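PDB 3PE7: oligogalacturonate lyase from Yersinia enterocolitica subsp. enterocolitica, which cleaves short oligogalacturonates by beta-elimination in the cytoplasm, apparently using a manganese ion held in its seven-bladed beta-propeller. Local coordinates for residues Gln364-Ser369 with Pro375-Ala380; Thr24-Pro29 with Ser48-Gly53; Gln119-Trp124 with Cys167-Arg172. One frame throughout, in Å; residues are numbered along the deposited sequence.

Contact 1 of 3, residues Gln364-Ser369 with Pro375-Ala380; sequences QILFTS and PALYLA
I365 and A380 exchange two backbone hydrogen bonds, and the same double exchange recurs at F367 with Y378 and at S369 with A376. The six bonds are of ordinary length, and five of them are fairly straight. In the middle pair Y378 N gives to F367 O at 2.9 Å, whereas at the far end A376 N reaches S369 O at 2.8 Å with a more bent N-H...O angle of 146°, where P375 leads into the strand. Between these pairs, CA-H...O contacts such as L366 CA to Y378 O use the carbonyls a second time. Two waters tie side chains to the backbone: one accepts from Q364 NE2 and donates to L379 O, the other bonds Y378 OH and, weakly, S369 O.

The strands form an antiparallel beta hairpin within one blade of the propeller, in a sheet that the N-terminal strand 22-25 extends beyond 376-381. On one face F367 and Y378 lie with their planes 17° apart but slid so far that they barely overlap. Instead, Y378 CB sits over the F367 face, 3.4 Å from CZ, in a CH-pi contact. F367 gets there because its chi1 of 63° sets the ring between backbone N and carbonyl carbon, leaning across to its partner; the small A380 CB fits at the ring edge, 3.9 Å from CE2. The Y378 ring turns its own edge to F367 O and S369 O.

The face bearing L366, L377 and L379 is aliphatic: L379 CD2 packs on L366 CB at 3.8 Å, and L366 CD1 meets L377 CD2. L366 and L377 also reach L50 in the neighbouring blade. T368 lays CG2 against P375 CB, leaving OG1 to accept from R35 N.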
ATOM      1  N   GLN A 364       0.515  17.475  -4.334  1.00 10.40           N
ATOM      2  CA  GLN A 364      -0.734  16.814  -4.698  1.00 10.31           C
ATOM      3  C   GLN A 364      -0.881  15.488  -3.979  1.00  9.74           C
ATOM      4  O   GLN A 364       0.095  14.912  -3.530  1.00  9.85           O
ATOM      5  CB  GLN A 364      -0.778  16.547  -6.192  1.00 10.67           C
ATOM      6  CG  GLN A 364      -0.830  17.786  -7.040  1.00 13.42           C
ATOM      7  CD  GLN A 364      -0.606  17.451  -8.473  1.00 14.67           C
ATOM      8  OE1 GLN A 364       0.466  16.965  -8.851  1.00 17.34           O
ATOM      9  NE2 GLN A 364      -1.618  17.676  -9.290  1.00 15.92           N
ATOM     10  N   ILE A 365      -2.109  15.005  -3.883  1.00  8.83           N
ATOM     11  CA  ILE A 365      -2.315  13.632  -3.456  1.00  9.71           C
ATOM     12  C   ILE A 365      -2.949  12.793  -4.568  1.00  8.50           C
ATOM     13  O   ILE A 365      -3.824  13.270  -5.319  1.00  8.48           O
ATOM     14  CB  ILE A 365      -3.122  13.544  -2.136  1.00 10.55           C
ATOM     15  CG1 ILE A 365      -4.383  14.396  -2.201  1.00 11.97           C
ATOM     16  CG2 ILE A 365      -2.233  13.980  -0.916  1.00 11.90           C
ATOM     17  CD1 ILE A 365      -5.344  14.138  -1.028  1.00 15.20           C
ATOM     18  N   LEU A 366      -2.495  11.550  -4.675  1.00  8.37           N
ATOM     19  CA  LEU A 366      -3.012  10.590  -5.667  1.00  8.02           C
ATOM     20  C   LEU A 366      -3.932   9.610  -4.974  1.00  8.03           C
ATOM     21  O   LEU A 366      -3.578   9.060  -3.924  1.00  7.67           O
ATOM     22  CB  LEU A 366      -1.861   9.812  -6.319  1.00  8.32           C
ATOM     23  CG  LEU A 366      -2.280   8.674  -7.279  1.00  8.27           C
ATOM     24  CD1 LEU A 366      -2.806   9.248  -8.579  1.00  9.61           C
ATOM     25  CD2 LEU A 366      -1.104   7.690  -7.548  1.00  8.56           C
ATOM     26  N   PHE A 367      -5.096   9.363  -5.562  1.00  6.83           N
ATOM     27  CA  PHE A 367      -6.037   8.402  -4.964  1.00  7.01           C
ATOM     28  C   PHE A 367      -6.940   7.783  -6.013  1.00  7.34           C
ATOM     29  O   PHE A 367      -7.092   8.332  -7.108  1.00  7.08           O
ATOM     30  CB  PHE A 367      -6.876   9.070  -3.849  1.00  7.41           C
ATOM     31  CG  PHE A 367      -7.756  10.195  -4.322  1.00  7.65           C
ATOM     32  CD1 PHE A 367      -9.110   9.963  -4.554  1.00  8.17           C
ATOM     33  CD2 PHE A 367      -7.247  11.490  -4.517  1.00  8.69           C
ATOM     34  CE1 PHE A 367      -9.949  11.006  -4.980  1.00  7.92           C
ATOM     35  CE2 PHE A 367      -8.084  12.539  -4.946  1.00  7.96           C
ATOM     36  CZ  PHE A 367      -9.432  12.295  -5.170  1.00  7.82           C
ATOM     37  N   THR A 368      -7.533   6.640  -5.671  1.00  7.58           N
ATOM     38  CA  THR A 368      -8.612   6.031  -6.490  1.00  8.26           C
ATOM     39  C   THR A 368     -10.005   6.405  -5.956  1.00  8.11           C
ATOM     40  O   THR A 368     -10.221   6.500  -4.748  1.00  7.99           O
ATOM     41  CB  THR A 368      -8.520   4.475  -6.489  1.00  8.44           C
ATOM     42  OG1 THR A 368      -7.211   4.044  -6.844  1.00 11.32           O
ATOM     43  CG2 THR A 368      -9.503   3.851  -7.470  1.00  9.32           C
ATOM     44  N   SER A 369     -10.953   6.577  -6.874  1.00  7.54           N
ATOM     45  CA  SER A 369     -12.369   6.622  -6.501  1.00  7.70           C
ATOM     46  C   SER A 369     -13.208   6.157  -7.682  1.00  7.62           C
ATOM     47  O   SER A 369     -12.791   6.285  -8.825  1.00  7.99           O
ATOM     48  CB  SER A 369     -12.775   8.045  -6.131  1.00  7.88           C
ATOM     49  OG  SER A 369     -14.155   8.072  -5.784  1.00  7.40           O
ATOM     50  N   PRO A 375     -13.857   2.632 -10.961  1.00  8.20           N
ATOM     51  CA  PRO A 375     -12.630   3.161 -10.358  1.00  7.61           C
ATOM     52  C   PRO A 375     -11.771   3.958 -11.355  1.00  7.65           C
ATOM     53  O   PRO A 375     -11.583   3.541 -12.505  1.00  7.68           O
ATOM     54  CB  PRO A 375     -11.892   1.903  -9.918  1.00  7.65           C
ATOM     55  CG  PRO A 375     -13.017   0.937  -9.600  1.00  7.41           C
ATOM     56  CD  PRO A 375     -14.034   1.193 -10.676  1.00  7.74           C
ATOM     57  N   ALA A 376     -11.273   5.105 -10.901  1.00  7.61           N
ATOM     58  CA  ALA A 376     -10.409   5.965 -11.712  1.00  7.63           C
ATOM     59  C   ALA A 376      -9.353   6.590 -10.802  1.00  8.01           C
ATOM     60  O   ALA A 376      -9.486   6.566  -9.570  1.00  7.92           O
ATOM     61  CB  ALA A 376     -11.252   7.074 -12.433  1.00  8.76           C
ATOM     62  N   LEU A 377      -8.315   7.145 -11.412  1.00  7.77           N
ATOM     63  CA  LEU A 377      -7.246   7.826 -10.687  1.00  8.19           C
ATOM     64  C   LEU A 377      -7.452   9.338 -10.690  1.00  7.70           C
ATOM     65  O   LEU A 377      -7.845   9.931 -11.698  1.00  8.73           O
ATOM     66  CB  LEU A 377      -5.870   7.487 -11.291  1.00  9.47           C
ATOM     67  CG  LEU A 377      -5.295   6.125 -10.846  1.00 10.59           C
ATOM     68  CD1 LEU A 377      -5.914   4.989 -11.651  1.00 13.37           C
ATOM     69  CD2 LEU A 377      -3.786   6.120 -10.954  1.00 13.12           C
ATOM     70  N   TYR A 378      -7.174   9.947  -9.541  1.00  8.36           N
ATOM     71  CA  TYR A 378      -7.331  11.394  -9.327  1.00  7.47           C
ATOM     72  C   TYR A 378      -6.110  11.970  -8.640  1.00  7.46           C
ATOM     73  O   TYR A 378      -5.487  11.316  -7.789  1.00  6.98           O
ATOM     74  CB  TYR A 378      -8.538  11.689  -8.421  1.00  7.61           C
ATOM     75  CG  TYR A 378      -9.828  11.188  -8.985  1.00  7.06           C
ATOM     76  CD1 TYR A 378     -10.185   9.835  -8.859  1.00  7.99           C
ATOM     77  CD2 TYR A 378     -10.684  12.045  -9.684  1.00  8.77           C
ATOM     78  CE1 TYR A 378     -11.372   9.347  -9.410  1.00  7.05           C
ATOM     79  CE2 TYR A 378     -11.880  11.566 -10.247  1.00  8.62           C
ATOM     80  CZ  TYR A 378     -12.203  10.209 -10.085  1.00  7.47           C
ATOM     81  OH  TYR A 378     -13.360   9.729 -10.620  1.00  8.96           O
ATOM     82  N   LEU A 379      -5.785  13.205  -9.011  1.00  8.12           N
ATOM     83  CA  LEU A 379      -4.793  14.022  -8.309  1.00  8.75           C
ATOM     84  C   LEU A 379      -5.481  15.268  -7.743  1.00  9.37           C
ATOM     85  O   LEU A 379      -6.033  16.071  -8.499  1.00  9.94           O
ATOM     86  CB  LEU A 379      -3.653  14.428  -9.257  1.00  9.13           C
ATOM     87  CG  LEU A 379      -2.651  13.339  -9.647  1.00  9.18           C
ATOM     88  CD1 LEU A 379      -1.781  13.779 -10.832  1.00 11.30           C
ATOM     89  CD2 LEU A 379      -1.786  12.976  -8.413  1.00  9.44           C
ATOM     90  N   ALA A 380      -5.430  15.417  -6.419  1.00  9.44           N
ATOM     91  CA  ALA A 380      -5.953  16.635  -5.762  1.00  9.26           C
ATOM     92  C   ALA A 380      -4.810  17.556  -5.346  1.00 10.18           C
ATOM     93  O   ALA A 380      -3.849  17.108  -4.733  1.00 10.40           O
ATOM     94  CB  ALA A 380      -6.811  16.255  -4.560  1.00  9.11           C
TER
HETATM   95  O   HOH W   1      -4.558  18.304  -9.005  1.00 17.38           O
HETATM   96  O   HOH W   2     -14.848   7.363 -11.221  1.00  8.81           O

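Contact 2 of 3, residues Thr24-Pro29 with Ser48-Gly53; sequences TRLTPP and SKLLFG
L26 and T27 face L50 and F52 across a gap too wide for backbone pairing: the CA atoms of T27 and F52 are 10.0 Å apart and those of L26 and L50 10.4 Å. Residues 24-25 end a strand, and from L26 onward the chain turns into a loop that runs through P28 and P29. Residues 49-53 are extended, so L50 and F52, two positions apart, both direct their CB atoms toward the loop while L51 between them serves the other side of its sheet. Only side chains therefore bridge the two segments, and they bury a modest 106 Å².

L26 CD1 touches L50 CD2 at 3.9 Å, the two leucines meeting at about a right angle, methyl against methyl. In L50, CG lies anti to the backbone N (chi1 173°), which carries CD2 across to L26. Branched hydrocarbon ends suit an interface between two twisted sheets of a beta-propeller, here the blade containing strand 22-25 and the next one, containing strand 49-54. L65 of strand 61-66 and L379 of strand 376-381 also border L26, continuing the apolar layer on both blades.

The second touch is made by T27, whose CG2 comes within 4.0 Å of F52 CE1, approaching the ring obliquely. Threonine serves two ends here: its methyl goes to the phenyl ring, while OG1 accepts a hydrogen bond from L377 N and so fixes the loop to the hairpin strand beside it. F52 turns one ring edge back on its own strand, with L50 O in the ring plane. L377 and C33 also pack against F52, so this broad ring meets apolar groups from more than one strand.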
ATOM      1  N   THR A  24      -7.718  16.697 -10.730  1.00 11.40           N
ATOM      2  CA  THR A  24      -7.625  16.221 -12.111  1.00 11.84           C
ATOM      3  C   THR A  24      -7.843  14.717 -12.120  1.00 10.49           C
ATOM      4  O   THR A  24      -7.151  13.992 -11.402  1.00 11.16           O
ATOM      5  CB  THR A  24      -6.264  16.593 -12.745  1.00 11.69           C
ATOM      6  OG1 THR A  24      -6.149  18.026 -12.754  1.00 13.08           O
ATOM      7  CG2 THR A  24      -6.187  16.086 -14.184  1.00 12.84           C
ATOM      8  N   ARG A  25      -8.820  14.267 -12.906  1.00  9.98           N
ATOM      9  CA  ARG A  25      -9.034  12.837 -13.148  1.00  9.56           C
ATOM     10  C   ARG A  25      -8.166  12.402 -14.323  1.00 10.36           C
ATOM     11  O   ARG A  25      -8.196  13.026 -15.394  1.00 11.12           O
ATOM     12  CB  ARG A  25     -10.492  12.582 -13.493  1.00  9.76           C
ATOM     13  CG  ARG A  25     -10.848  11.102 -13.596  1.00  9.25           C
ATOM     14  CD  ARG A  25     -12.316  10.941 -13.843  1.00 11.18           C
ATOM     15  NE  ARG A  25     -12.681  11.433 -15.178  1.00 11.60           N
ATOM     16  CZ  ARG A  25     -13.911  11.789 -15.527  1.00 11.26           C
ATOM     17  NH1 ARG A  25     -14.902  11.724 -14.650  1.00 10.97           N
ATOM     18  NH2 ARG A  25     -14.145  12.218 -16.773  1.00 11.77           N
ATOM     19  N   LEU A  26      -7.418  11.322 -14.119  1.00  9.31           N
ATOM     20  CA  LEU A  26      -6.388  10.915 -15.082  1.00  9.49           C
ATOM     21  C   LEU A  26      -6.841   9.815 -16.033  1.00  9.77           C
ATOM     22  O   LEU A  26      -6.241   9.627 -17.091  1.00 10.39           O
ATOM     23  CB  LEU A  26      -5.140  10.440 -14.340  1.00  9.60           C
ATOM     24  CG  LEU A  26      -4.473  11.393 -13.342  1.00 11.05           C
ATOM     25  CD1 LEU A  26      -3.311  10.682 -12.673  1.00  8.32           C
ATOM     26  CD2 LEU A  26      -3.986  12.663 -14.024  1.00 11.50           C
ATOM     27  N   THR A  27      -7.873   9.072 -15.642  1.00 10.20           N
ATOM     28  CA  THR A  27      -8.301   7.881 -16.390  1.00 10.23           C
ATOM     29  C   THR A  27      -9.810   7.941 -16.650  1.00 10.24           C
ATOM     30  O   THR A  27     -10.550   8.610 -15.892  1.00 10.27           O
ATOM     31  CB  THR A  27      -7.948   6.569 -15.618  1.00  9.50           C
ATOM     32  OG1 THR A  27      -8.598   6.582 -14.345  1.00 10.19           O
ATOM     33  CG2 THR A  27      -6.437   6.443 -15.407  1.00 10.49           C
ATOM     34  N   PRO A  28     -10.272   7.273 -17.723  1.00 10.41           N
ATOM     35  CA  PRO A  28     -11.682   7.355 -18.102  1.00 11.01           C
ATOM     36  C   PRO A  28     -12.557   6.403 -17.278  1.00 11.83           C
ATOM     37  O   PRO A  28     -12.256   5.207 -17.224  1.00 11.67           O
ATOM     38  CB  PRO A  28     -11.669   6.946 -19.586  1.00 10.67           C
ATOM     39  CG  PRO A  28     -10.491   6.003 -19.708  1.00 10.37           C
ATOM     40  CD  PRO A  28      -9.468   6.499 -18.704  1.00 10.30           C
ATOM     41  N   PRO A  29     -13.636   6.923 -16.659  1.00 12.21           N
ATOM     42  CA  PRO A  29     -14.401   6.122 -15.701  1.00 12.66           C
ATOM     43  C   PRO A  29     -15.335   5.096 -16.348  1.00 12.71           C
ATOM     44  O   PRO A  29     -16.161   4.505 -15.649  1.00 13.52           O
ATOM     45  CB  PRO A  29     -15.170   7.179 -14.895  1.00 12.54           C
ATOM     46  CG  PRO A  29     -15.316   8.334 -15.832  1.00 13.72           C
ATOM     47  CD  PRO A  29     -14.021   8.348 -16.608  1.00 12.23           C
ATOM     48  N   SER A  48       7.328  12.484 -13.179  1.00 13.78           N
ATOM     49  CA  SER A  48       6.770  12.648 -14.525  1.00 13.87           C
ATOM     50  C   SER A  48       6.004  11.446 -15.043  1.00 13.29           C
ATOM     51  O   SER A  48       5.255  11.566 -16.002  1.00 13.38           O
ATOM     52  CB  SER A  48       7.859  13.044 -15.551  1.00 13.85           C
ATOM     53  OG  SER A  48       8.764  11.984 -15.783  1.00 16.35           O
ATOM     54  N   LYS A  49       6.249  10.287 -14.451  1.00 12.42           N
ATOM     55  CA  LYS A  49       5.568   9.066 -14.901  1.00 12.07           C
ATOM     56  C   LYS A  49       4.921   8.338 -13.733  1.00 11.29           C
ATOM     57  O   LYS A  49       5.401   8.426 -12.595  1.00 10.45           O
ATOM     58  CB  LYS A  49       6.528   8.177 -15.689  1.00 12.74           C
ATOM     59  CG  LYS A  49       6.908   8.785 -17.068  1.00 14.35           C
ATOM     60  CD  LYS A  49       8.103   8.068 -17.675  1.00 19.15           C
ATOM     61  CE  LYS A  49       8.575   8.790 -18.934  1.00 21.07           C
ATOM     62  NZ  LYS A  49       8.995  10.198 -18.634  1.00 25.34           N
ATOM     63  N   LEU A  50       3.821   7.628 -14.011  1.00 10.74           N
ATOM     64  CA  LEU A  50       3.027   6.996 -12.948  1.00  9.79           C
ATOM     65  C   LEU A  50       2.584   5.582 -13.328  1.00  9.44           C
ATOM     66  O   LEU A  50       1.940   5.383 -14.347  1.00  9.05           O
ATOM     67  CB  LEU A  50       1.801   7.862 -12.625  1.00  9.70           C
ATOM     68  CG  LEU A  50       0.742   7.308 -11.660  1.00 10.81           C
ATOM     69  CD1 LEU A  50       1.341   7.084 -10.273  1.00  9.11           C
ATOM     70  CD2 LEU A  50      -0.468   8.229 -11.594  1.00 10.96           C
ATOM     71  N   LEU A  51       2.950   4.620 -12.490  1.00  9.01           N
ATOM     72  CA  LEU A  51       2.511   3.224 -12.576  1.00  8.88           C
ATOM     73  C   LEU A  51       1.075   3.101 -12.052  1.00  8.57           C
ATOM     74  O   LEU A  51       0.764   3.623 -10.975  1.00  8.06           O
ATOM     75  CB  LEU A  51       3.399   2.376 -11.666  1.00  9.12           C
ATOM     76  CG  LEU A  51       3.100   0.862 -11.633  1.00  9.47           C
ATOM     77  CD1 LEU A  51       3.478   0.211 -12.964  1.00 10.63           C
ATOM     78  CD2 LEU A  51       3.843   0.203 -10.477  1.00 10.69           C
ATOM     79  N   PHE A  52       0.237   2.380 -12.791  1.00  8.81           N
ATOM     80  CA  PHE A  52      -1.148   2.115 -12.362  1.00  8.68           C
ATOM     81  C   PHE A  52      -1.702   0.827 -12.983  1.00  8.87           C
ATOM     82  O   PHE A  52      -1.082   0.211 -13.851  1.00  7.83           O
ATOM     83  CB  PHE A  52      -2.066   3.319 -12.633  1.00 10.42           C
ATOM     84  CG  PHE A  52      -2.444   3.504 -14.070  1.00  9.63           C
ATOM     85  CD1 PHE A  52      -3.694   3.091 -14.511  1.00 11.30           C
ATOM     86  CD2 PHE A  52      -1.560   4.105 -14.995  1.00  9.79           C
ATOM     87  CE1 PHE A  52      -4.084   3.258 -15.849  1.00 11.18           C
ATOM     88  CE2 PHE A  52      -1.929   4.282 -16.347  1.00 11.14           C
ATOM     89  CZ  PHE A  52      -3.195   3.852 -16.781  1.00 10.95           C
ATOM     90  N   GLY A  53      -2.864   0.412 -12.514  1.00  8.71           N
ATOM     91  CA  GLY A  53      -3.527  -0.784 -13.056  1.00  8.76           C
ATOM     92  C   GLY A  53      -4.749  -0.338 -13.837  1.00  9.07           C
ATOM     93  O   GLY A  53      -5.465   0.588 -13.421  1.00  8.73           O
TER

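Contact 3 of 3, residues Gln119-Trp124 with Cys167-Arg172; sequences QVPAEW and CCRLMR
A cation-pi stack between W124 and R169 joins two parts of one propeller blade: a type I beta turn, P121 to W124, leading into strand 124-132, and strand 168-174. These are not adjacent strands, for strand 138-145 runs between them, and the two side chains meet above it. The turn is closed by W124 N bonding to P121 O at 3.1 Å.

The guanidinium of R169 lies flat on the indole, the planes only 6° apart. CZ stands 3.6 Å from the centroid of the W124 five-membered ring, while CD sits over the six-membered ring in a CH-pi contact, so the charged and the aliphatic parts of the arginine are shared out over the two halves of the indole. An extended chain makes this possible: from CG to NE the torsions stay near 180°, after a chi1 of 61°, which sets CG between the backbone N and the carbonyl carbon. A broad, electron-rich indole suits a delocalised cation, and the flat pose leaves the N-H groups at the guanidinium rim for polar partners. One is E143 of the intervening strand, which forms a salt bridge with R169 NH2; this pairing balances the arginine's charge and, together with the stack, probably limits rotation of the group.

P121 meets the guanidinium at its edge, CG lying 3.6 Å from NH2, so ring carbon and indole border the same nitrogen. At the other end of the tryptophan, C167 approaches obliquely in a sulfur-aromatic contact, its SG 4.0 Å from W124 CH2.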
ATOM      1  N   GLN A 119       9.993 -17.984  -7.626  1.00 16.51           N
ATOM      2  CA  GLN A 119       8.701 -18.661  -7.637  1.00 16.90           C
ATOM      3  C   GLN A 119       8.408 -19.274  -6.270  1.00 16.76           C
ATOM      4  O   GLN A 119       9.217 -20.042  -5.729  1.00 16.27           O
ATOM      5  CB  GLN A 119       8.657 -19.743  -8.718  1.00 17.64           C
ATOM      6  CG  GLN A 119       7.338 -20.494  -8.767  1.00 19.69           C
ATOM      7  CD  GLN A 119       7.250 -21.436  -9.939  1.00 24.15           C
ATOM      8  OE1 GLN A 119       7.576 -22.611  -9.820  1.00 26.47           O
ATOM      9  NE2 GLN A 119       6.826 -20.924 -11.084  1.00 25.33           N
ATOM     10  N   VAL A 120       7.245 -18.945  -5.709  1.00 16.47           N
ATOM     11  CA  VAL A 120       6.817 -19.568  -4.472  1.00 16.31           C
ATOM     12  C   VAL A 120       6.711 -21.073  -4.757  1.00 17.10           C
ATOM     13  O   VAL A 120       6.064 -21.464  -5.735  1.00 17.62           O
ATOM     14  CB  VAL A 120       5.463 -19.009  -3.988  1.00 16.03           C
ATOM     15  CG1 VAL A 120       5.015 -19.702  -2.699  1.00 14.87           C
ATOM     16  CG2 VAL A 120       5.558 -17.466  -3.780  1.00 15.56           C
ATOM     17  N   PRO A 121       7.389 -21.901  -3.945  1.00 17.70           N
ATOM     18  CA  PRO A 121       7.393 -23.346  -4.253  1.00 18.34           C
ATOM     19  C   PRO A 121       6.025 -24.012  -4.037  1.00 18.94           C
ATOM     20  O   PRO A 121       5.158 -23.445  -3.369  1.00 18.34           O
ATOM     21  CB  PRO A 121       8.495 -23.920  -3.341  1.00 18.32           C
ATOM     22  CG  PRO A 121       8.735 -22.899  -2.284  1.00 18.71           C
ATOM     23  CD  PRO A 121       8.250 -21.558  -2.794  1.00 17.40           C
ATOM     24  N   ALA A 122       5.861 -25.204  -4.620  1.00 19.91           N
ATOM     25  CA  ALA A 122       4.583 -25.942  -4.698  1.00 20.39           C
ATOM     26  C   ALA A 122       3.770 -26.086  -3.419  1.00 20.67           C
ATOM     27  O   ALA A 122       2.536 -25.999  -3.457  1.00 21.16           O
ATOM     28  CB  ALA A 122       4.836 -27.356  -5.281  1.00 20.78           C
ATOM     29  N   GLU A 123       4.458 -26.339  -2.311  1.00 20.86           N
ATOM     30  CA  GLU A 123       3.808 -26.679  -1.042  1.00 20.66           C
ATOM     31  C   GLU A 123       3.370 -25.453  -0.247  1.00 19.10           C
ATOM     32  O   GLU A 123       2.902 -25.580   0.882  1.00 17.98           O
ATOM     33  CB  GLU A 123       4.770 -27.494  -0.173  1.00 22.12           C
ATOM     34  CG  GLU A 123       4.971 -28.946  -0.613  1.00 26.38           C
ATOM     35  CD  GLU A 123       5.679 -29.784   0.457  1.00 32.27           C
ATOM     36  OE1 GLU A 123       6.746 -30.365   0.153  1.00 33.86           O
ATOM     37  OE2 GLU A 123       5.163 -29.867   1.601  1.00 34.44           O
ATOM     38  N   TRP A 124       3.544 -24.279  -0.848  1.00 17.80           N
ATOM     39  CA  TRP A 124       3.293 -22.999  -0.194  1.00 16.86           C
ATOM     40  C   TRP A 124       2.489 -22.079  -1.112  1.00 15.94           C
ATOM     41  O   TRP A 124       2.446 -22.277  -2.329  1.00 16.08           O
ATOM     42  CB  TRP A 124       4.624 -22.337   0.196  1.00 16.29           C
ATOM     43  CG  TRP A 124       5.427 -23.166   1.174  1.00 16.03           C
ATOM     44  CD1 TRP A 124       6.277 -24.184   0.870  1.00 16.60           C
ATOM     45  CD2 TRP A 124       5.430 -23.045   2.597  1.00 15.79           C
ATOM     46  NE1 TRP A 124       6.813 -24.715   2.016  1.00 16.41           N
ATOM     47  CE2 TRP A 124       6.305 -24.038   3.096  1.00 15.80           C
ATOM     48  CE3 TRP A 124       4.785 -22.194   3.500  1.00 14.80           C
ATOM     49  CZ2 TRP A 124       6.563 -24.193   4.456  1.00 17.52           C
ATOM     50  CZ3 TRP A 124       5.019 -22.356   4.864  1.00 15.02           C
ATOM     51  CH2 TRP A 124       5.904 -23.359   5.332  1.00 16.16           C
ATOM     52  N   CYS A 167       0.357 -22.142   9.379  1.00 15.38           N
ATOM     53  CA  CYS A 167       1.810 -22.128   9.337  1.00 15.35           C
ATOM     54  C   CYS A 167       2.277 -21.106   8.300  1.00 15.06           C
ATOM     55  O   CYS A 167       2.061 -21.274   7.099  1.00 14.66           O
ATOM     56  CB  CYS A 167       2.356 -23.505   8.998  1.00 15.03           C
ATOM     57  SG  CYS A 167       4.170 -23.543   8.892  1.00 19.01           S
ATOM     58  N   CYS A 168       2.892 -20.033   8.794  1.00 14.84           N
ATOM     59  CA  CYS A 168       3.382 -18.955   7.961  1.00 15.05           C
ATOM     60  C   CYS A 168       4.876 -18.808   8.137  1.00 14.98           C
ATOM     61  O   CYS A 168       5.384 -18.912   9.254  1.00 14.87           O
ATOM     62  CB  CYS A 168       2.730 -17.636   8.388  1.00 14.53           C
ATOM     63  SG  CYS A 168       0.939 -17.610   8.221  1.00 14.38           S
ATOM     64  N   ARG A 169       5.557 -18.546   7.039  1.00 14.69           N
ATOM     65  CA  ARG A 169       6.961 -18.199   7.087  1.00 15.05           C
ATOM     66  C   ARG A 169       7.223 -16.840   6.439  1.00 15.41           C
ATOM     67  O   ARG A 169       6.695 -16.507   5.377  1.00 15.30           O
ATOM     68  CB  ARG A 169       7.841 -19.315   6.494  1.00 15.43           C
ATOM     69  CG  ARG A 169       7.599 -19.648   5.039  1.00 14.81           C
ATOM     70  CD  ARG A 169       8.334 -20.939   4.647  1.00 15.27           C
ATOM     71  NE  ARG A 169       8.402 -21.072   3.196  1.00 14.19           N
ATOM     72  CZ  ARG A 169       9.074 -22.007   2.538  1.00 17.98           C
ATOM     73  NH1 ARG A 169       9.744 -22.959   3.197  1.00 16.82           N
ATOM     74  NH2 ARG A 169       9.058 -22.005   1.210  1.00 17.24           N
ATOM     75  N   LEU A 170       8.044 -16.056   7.128  1.00 15.23           N
ATOM     76  CA  LEU A 170       8.472 -14.751   6.652  1.00 15.54           C
ATOM     77  C   LEU A 170       9.738 -15.016   5.848  1.00 16.08           C
ATOM     78  O   LEU A 170      10.755 -15.450   6.404  1.00 16.10           O
ATOM     79  CB  LEU A 170       8.764 -13.857   7.861  1.00 15.22           C
ATOM     80  CG  LEU A 170       8.857 -12.342   7.660  1.00 17.08           C
ATOM     81  CD1 LEU A 170       9.044 -11.691   9.037  1.00 19.32           C
ATOM     82  CD2 LEU A 170       9.987 -11.963   6.747  1.00 19.92           C
ATOM     83  N   MET A 171       9.654 -14.789   4.544  1.00 16.51           N
ATOM     84  CA  MET A 171      10.728 -15.112   3.621  1.00 17.95           C
ATOM     85  C   MET A 171      11.521 -13.885   3.256  1.00 18.69           C
ATOM     86  O   MET A 171      10.973 -12.804   3.127  1.00 18.61           O
ATOM     87  CB  MET A 171      10.177 -15.725   2.330  1.00 18.45           C
ATOM     88  CG  MET A 171       9.439 -17.047   2.529  1.00 19.29           C
ATOM     89  SD  MET A 171      10.539 -18.290   3.215  1.00 23.21           S
ATOM     90  CE  MET A 171      11.809 -18.359   1.951  1.00 18.23           C
ATOM     91  N   ARG A 172      12.821 -14.053   3.065  1.00 19.27           N
ATOM     92  CA  ARG A 172      13.530 -13.026   2.344  1.00 20.12           C
ATOM     93  C   ARG A 172      14.159 -13.606   1.089  1.00 19.93           C
ATOM     94  O   ARG A 172      14.683 -14.743   1.097  1.00 19.97           O
ATOM     95  CB  ARG A 172      14.482 -12.236   3.234  1.00 21.64           C
ATOM     96  CG  ARG A 172      15.698 -12.942   3.643  1.00 22.82           C
ATOM     97  CD  ARG A 172      16.804 -11.922   3.911  1.00 25.79           C
ATOM     98  NE  ARG A 172      18.106 -12.564   3.764  1.00 28.22           N
ATOM     99  CZ  ARG A 172      18.754 -13.191   4.740  1.00 29.49           C
ATOM    100  NH1 ARG A 172      18.242 -13.251   5.964  1.00 28.93           N
ATOM    101  NH2 ARG A 172      19.930 -13.749   4.489  1.00 30.81           N
TER

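How the contacts relate
Contacts 1 and 2 are neighbours, their centres 8 Å apart: strand 22-25 lies beside strand 376-381 in one antiparallel sheet, where L26 N probably bonds to L377 O and L379 N to T24 O. N-terminal strands 12-15 and 22-25 thus complete the blade built by the last hairpin, the closure by which a propeller ring is sealed, and contact 2 carries that blade onto the next one. Contact 3 stands in another blade, about 34 Å from contact 1, centre to centre, and on the opposite side of the chain's centre. Along the chain the order is contact 2, contact 3, contact 1. Contact 1 lies in the surroundings of the manganese site, the T368 side chain being about 6 Å from those of H353 and H355.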